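Local coordinates for protein carboxypeptidase 1 (Deinococcus radiodurans str. R1, PDB 5GIV) that probably removes amino acids one at a time from the C-terminus of peptides, with broad specificity except for proline, as a zinc-dependent M32 metallocarboxypeptidase, at residues Asn126-Met131 / Gly403-Val408; Ala384-Tyr389 / Pro398-Gly403. All coordinates share one frame; numbering follows the deposited sequence.

Interaction 1. Residues Asn126-Met131 / Gly403-Val408; sequences NDFGRM and GALQDV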
# COMPACT_ATOMS: atom_id res chain seq x y z
N ASN A 126 -14.19 19.97 -20.79
CA ASN A 126 -15.54 20.46 -21.01
C ASN A 126 -16.20 19.73 -22.19
O ASN A 126 -16.84 20.33 -23.06
CB ASN A 126 -15.55 21.97 -21.21
CG ASN A 126 -16.94 22.54 -21.23
OD1 ASN A 126 -17.80 22.12 -20.45
ND2 ASN A 126 -17.18 23.53 -22.10
N ASP A 127 -16.05 18.42 -22.20
CA ASP A 127 -16.53 17.57 -23.29
C ASP A 127 -17.67 16.71 -22.76
O ASP A 127 -17.53 15.50 -22.54
CB ASP A 127 -15.37 16.73 -23.86
CG ASP A 127 -15.72 16.04 -25.17
OD1 ASP A 127 -16.83 16.28 -25.70
OD2 ASP A 127 -14.88 15.29 -25.68
N PHE A 128 -18.81 17.35 -22.50
CA PHE A 128 -19.97 16.60 -22.04
C PHE A 128 -20.54 15.75 -23.17
O PHE A 128 -21.05 14.65 -22.93
CB PHE A 128 -21.05 17.53 -21.48
CG PHE A 128 -22.29 16.79 -21.04
CD1 PHE A 128 -22.32 16.14 -19.82
CD2 PHE A 128 -23.41 16.74 -21.86
CE1 PHE A 128 -23.45 15.45 -19.41
CE2 PHE A 128 -24.55 16.05 -21.45
CZ PHE A 128 -24.56 15.41 -20.23
N GLY A 129 -20.49 16.26 -24.41
CA GLY A 129 -20.98 15.49 -25.53
C GLY A 129 -20.32 14.12 -25.65
O GLY A 129 -20.95 13.16 -26.09
N ARG A 130 -19.06 14.01 -25.24
CA ARG A 130 -18.41 12.71 -25.28
C ARG A 130 -18.98 11.75 -24.25
O ARG A 130 -19.06 10.54 -24.50
CB ARG A 130 -16.90 12.87 -25.07
CG ARG A 130 -16.12 11.57 -24.96
CD ARG A 130 -14.66 11.87 -24.66
NE ARG A 130 -13.84 10.68 -24.44
CZ ARG A 130 -12.56 10.73 -24.04
NH1 ARG A 130 -11.97 11.90 -23.84
NH2 ARG A 130 -11.88 9.61 -23.84
N MET A 131 -19.40 12.26 -23.08
CA MET A 131 -19.90 11.38 -22.03
C MET A 131 -21.35 10.97 -22.24
O MET A 131 -21.80 10.00 -21.62
CB MET A 131 -19.76 12.05 -20.66
CG MET A 131 -18.34 12.46 -20.33
SD MET A 131 -17.14 11.15 -20.62
CE MET A 131 -17.79 9.82 -19.62
N GLY A 403 -20.50 21.92 -14.02
CA GLY A 403 -21.89 21.55 -14.15
C GLY A 403 -22.08 20.05 -14.03
O GLY A 403 -21.65 19.46 -13.04
N ALA A 404 -22.72 19.44 -15.04
CA ALA A 404 -23.06 18.01 -14.99
C ALA A 404 -21.85 17.08 -15.00
O ALA A 404 -22.01 15.89 -14.70
CB ALA A 404 -23.98 17.66 -16.16
N LEU A 405 -20.66 17.56 -15.36
CA LEU A 405 -19.44 16.76 -15.26
C LEU A 405 -18.80 16.83 -13.88
O LEU A 405 -17.78 16.17 -13.65
CB LEU A 405 -18.42 17.22 -16.32
CG LEU A 405 -18.79 17.09 -17.80
CD1 LEU A 405 -17.83 17.90 -18.67
CD2 LEU A 405 -18.75 15.63 -18.22
N GLN A 406 -19.39 17.60 -12.96
CA GLN A 406 -18.71 17.94 -11.71
C GLN A 406 -18.42 16.71 -10.85
O GLN A 406 -17.28 16.51 -10.41
CB GLN A 406 -19.56 18.94 -10.92
CG GLN A 406 -19.11 19.08 -9.49
CD GLN A 406 -20.01 20.00 -8.68
OE1 GLN A 406 -20.12 19.84 -7.46
NE2 GLN A 406 -20.62 20.98 -9.33
N ASP A 407 -19.44 15.90 -10.59
CA ASP A 407 -19.30 14.79 -9.66
C ASP A 407 -19.07 13.48 -10.41
O ASP A 407 -19.57 13.27 -11.52
CB ASP A 407 -20.54 14.69 -8.76
CG ASP A 407 -20.43 15.60 -7.52
OD1 ASP A 407 -19.35 15.63 -6.88
OD2 ASP A 407 -21.43 16.29 -7.18
N VAL A 408 -18.27 12.60 -9.79
CA VAL A 408 -17.90 11.34 -10.42
C VAL A 408 -19.01 10.29 -10.36
O VAL A 408 -18.96 9.32 -11.13
CB VAL A 408 -16.63 10.75 -9.77
CG1 VAL A 408 -16.92 10.19 -8.40
CG2 VAL A 408 -16.04 9.67 -10.65
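Leu-405 reaches across from its loop and sets both branches of its side chain against the start of helix 128-147 and the backbone leading into it. Its CD2 lies at the edge of the Phe-128 ring, near the ring plane and 3.9 Å from Phe-128 CD1, and is also 3.8 Å from Met-131 CG. The other branch, Leu-405 CD1, rests on the backbone, 4.0 Å from Asp-127 N. A branched leucine suits this place because one side chain can fill two neighbouring sites. The methyl of Ala-404, CB, meets the ring obliquely, 4.0 Å from Phe-128 CE1. With CG anti to the backbone N (chi1 178°), Phe-128 turns its CD1-CE1 side to both loop residues.

Further out, a type I turn from Gly-403 to Gln-406 presents Ala-404 and Leu-405 together. Asn-126, with positive phi, is the C-prime residue of a Schellman motif ending helix 102-122, and Asp-127 N-caps the next helix: its OD1 accepts from Arg-130 N at 3.2 Å, met from above the carboxylate plane. The contact thus seats the loop between helices 381-393 and 420-439 on this helix junction. No hydrogen bond links the two segments, so their fit depends on shape and apolar burial.

Interaction 2. Residues Ala384-Tyr389 / Pro398-Gly403; sequences AWHAAY and PSDVDG
A helix-to-loop contact joins the buried side of helix 381-393 to the loop that follows it in this largely helical metallopeptidase. Its tight part is the indole of Trp-385 lying over the Gly-403 peptide: Trp-385 NE1 comes within 3.2 Å of Gly-403 C, and Gly-403 O sits above the same face, offset toward the rim. With CG anti to the backbone N (chi1 -180°), the indole reaches this peptide. Glycine suits the spot because a CB there would clash with His-386 CE1. An alanine in place of Trp-385 would remove the flat cover over this peptide and the indole N-H, and would probably loosen the packing of the loop on the helix.

The looser side, toward partly exposed Ser-399 and Asp-400, relies on a weak bond and a water. The His-386 ring is only 18° from the Asp-400 carboxylate plane, and His-386 NE2 gives a weak, bent bond to Asp-400 OD1 (3.0 Å, 135°). The nearby carboxylate would probably favour a protonated imidazole. At the ring edge, His-386 CE1 is 3.0 Å from Ser-399 O. Beside the indole, a water lies over the centre of the Tyr-389 ring, accepts from Trp-385 NE1 at 3.0 Å and donates to Asp-402 O at 2.7 Å.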
# COMPACT_ATOMS: atom_id res chain seq x y z
N ALA A 384 -30.37 20.60 -18.26
CA ALA A 384 -31.25 20.49 -17.09
C ALA A 384 -30.48 20.76 -15.80
O ALA A 384 -31.02 21.37 -14.86
CB ALA A 384 -31.90 19.11 -17.04
N TRP A 385 -29.22 20.32 -15.74
CA TRP A 385 -28.38 20.58 -14.57
C TRP A 385 -28.20 22.07 -14.34
O TRP A 385 -28.44 22.57 -13.23
CB TRP A 385 -27.02 19.89 -14.76
CG TRP A 385 -26.04 20.07 -13.60
CD1 TRP A 385 -25.40 21.22 -13.24
CD2 TRP A 385 -25.55 19.05 -12.71
NE1 TRP A 385 -24.57 20.99 -12.17
CE2 TRP A 385 -24.65 19.66 -11.82
CE3 TRP A 385 -25.81 17.68 -12.57
CZ2 TRP A 385 -24.00 18.96 -10.81
CZ3 TRP A 385 -25.17 16.98 -11.56
CH2 TRP A 385 -24.27 17.62 -10.69
N HIS A 386 -27.78 22.81 -15.38
CA HIS A 386 -27.63 24.26 -15.25
C HIS A 386 -28.95 24.93 -14.87
O HIS A 386 -28.97 25.83 -14.02
CB HIS A 386 -27.10 24.85 -16.56
CG HIS A 386 -25.67 24.52 -16.85
ND1 HIS A 386 -24.68 24.57 -15.89
CD2 HIS A 386 -25.06 24.14 -18.00
CE1 HIS A 386 -23.53 24.23 -16.44
NE2 HIS A 386 -23.73 23.97 -17.72
N ALA A 387 -30.05 24.50 -15.48
CA ALA A 387 -31.35 25.08 -15.13
C ALA A 387 -31.68 24.83 -13.66
O ALA A 387 -32.18 25.73 -12.97
CB ALA A 387 -32.44 24.51 -16.03
N ALA A 388 -31.41 23.63 -13.16
CA ALA A 388 -31.69 23.32 -11.76
C ALA A 388 -30.76 24.08 -10.82
O ALA A 388 -31.16 24.43 -9.71
CB ALA A 388 -31.59 21.82 -11.52
N TYR A 389 -29.50 24.32 -11.23
CA TYR A 389 -28.61 25.12 -10.39
C TYR A 389 -29.07 26.58 -10.33
O TYR A 389 -29.06 27.18 -9.26
CB TYR A 389 -27.16 25.01 -10.89
CG TYR A 389 -26.33 24.07 -10.05
CD1 TYR A 389 -26.45 22.70 -10.16
CD2 TYR A 389 -25.43 24.57 -9.11
CE1 TYR A 389 -25.71 21.84 -9.37
CE2 TYR A 389 -24.68 23.73 -8.32
CZ TYR A 389 -24.82 22.37 -8.45
OH TYR A 389 -24.07 21.54 -7.64
N PRO A 398 -19.89 28.32 -15.50
CA PRO A 398 -19.62 28.87 -16.84
C PRO A 398 -19.60 27.82 -17.93
O PRO A 398 -19.70 28.17 -19.12
CB PRO A 398 -18.24 29.52 -16.67
CG PRO A 398 -17.62 28.80 -15.53
CD PRO A 398 -18.74 28.44 -14.60
N SER A 399 -19.46 26.55 -17.58
CA SER A 399 -19.43 25.47 -18.55
C SER A 399 -19.94 24.21 -17.86
O SER A 399 -20.52 24.27 -16.77
CB SER A 399 -18.01 25.30 -19.12
OG SER A 399 -17.11 24.92 -18.10
N ASP A 400 -19.73 23.06 -18.50
CA ASP A 400 -20.12 21.79 -17.91
C ASP A 400 -19.07 21.21 -16.98
O ASP A 400 -19.38 20.27 -16.25
CB ASP A 400 -20.42 20.76 -19.02
CG ASP A 400 -21.55 21.20 -19.92
OD1 ASP A 400 -22.52 21.78 -19.42
OD2 ASP A 400 -21.46 20.98 -21.14
N VAL A 401 -17.85 21.76 -16.97
CA VAL A 401 -16.80 21.25 -16.09
C VAL A 401 -17.31 21.15 -14.66
O VAL A 401 -17.24 20.09 -14.03
CB VAL A 401 -15.55 22.13 -16.16
CG1 VAL A 401 -14.53 21.69 -15.12
CG2 VAL A 401 -14.94 22.09 -17.57
N ASP A 402 -17.83 22.25 -14.14
CA ASP A 402 -18.42 22.31 -12.81
C ASP A 402 -19.94 22.24 -12.85
O ASP A 402 -20.59 22.51 -11.84
CB ASP A 402 -17.94 23.56 -12.08
CG ASP A 402 -16.44 23.54 -11.80
OD1 ASP A 402 -15.86 22.44 -11.71
OD2 ASP A 402 -15.84 24.63 -11.68
N GLY A 403 -20.50 21.92 -14.02
CA GLY A 403 -21.89 21.55 -14.15
C GLY A 403 -22.08 20.05 -14.03
O GLY A 403 -21.65 19.46 -13.04
O HOH W 1 -23.09 23.45 -11.29

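The centres of interactions 1 and 2 lie about 9 Å apart, on the same side of the chain's centre and away from the zinc site. Along the sequence 126-131 comes first, then 384-389, 398-403 and 403-408, so interaction 2 is nested within the long span of chain closed by interaction 1. Both include Gly-403, which packs across the segments only in interaction 2 and opens the turn in interaction 1. Probable hydrogen bonds tie the contacts together: Asn-126 OD1 with Asp-400 N (2.9 Å) and Leu-405 N with Asp-400 O (3.1 Å). The loop before helix 420-439 thereby joins helix 381-393 to the start of helix 128-147, far away in sequence.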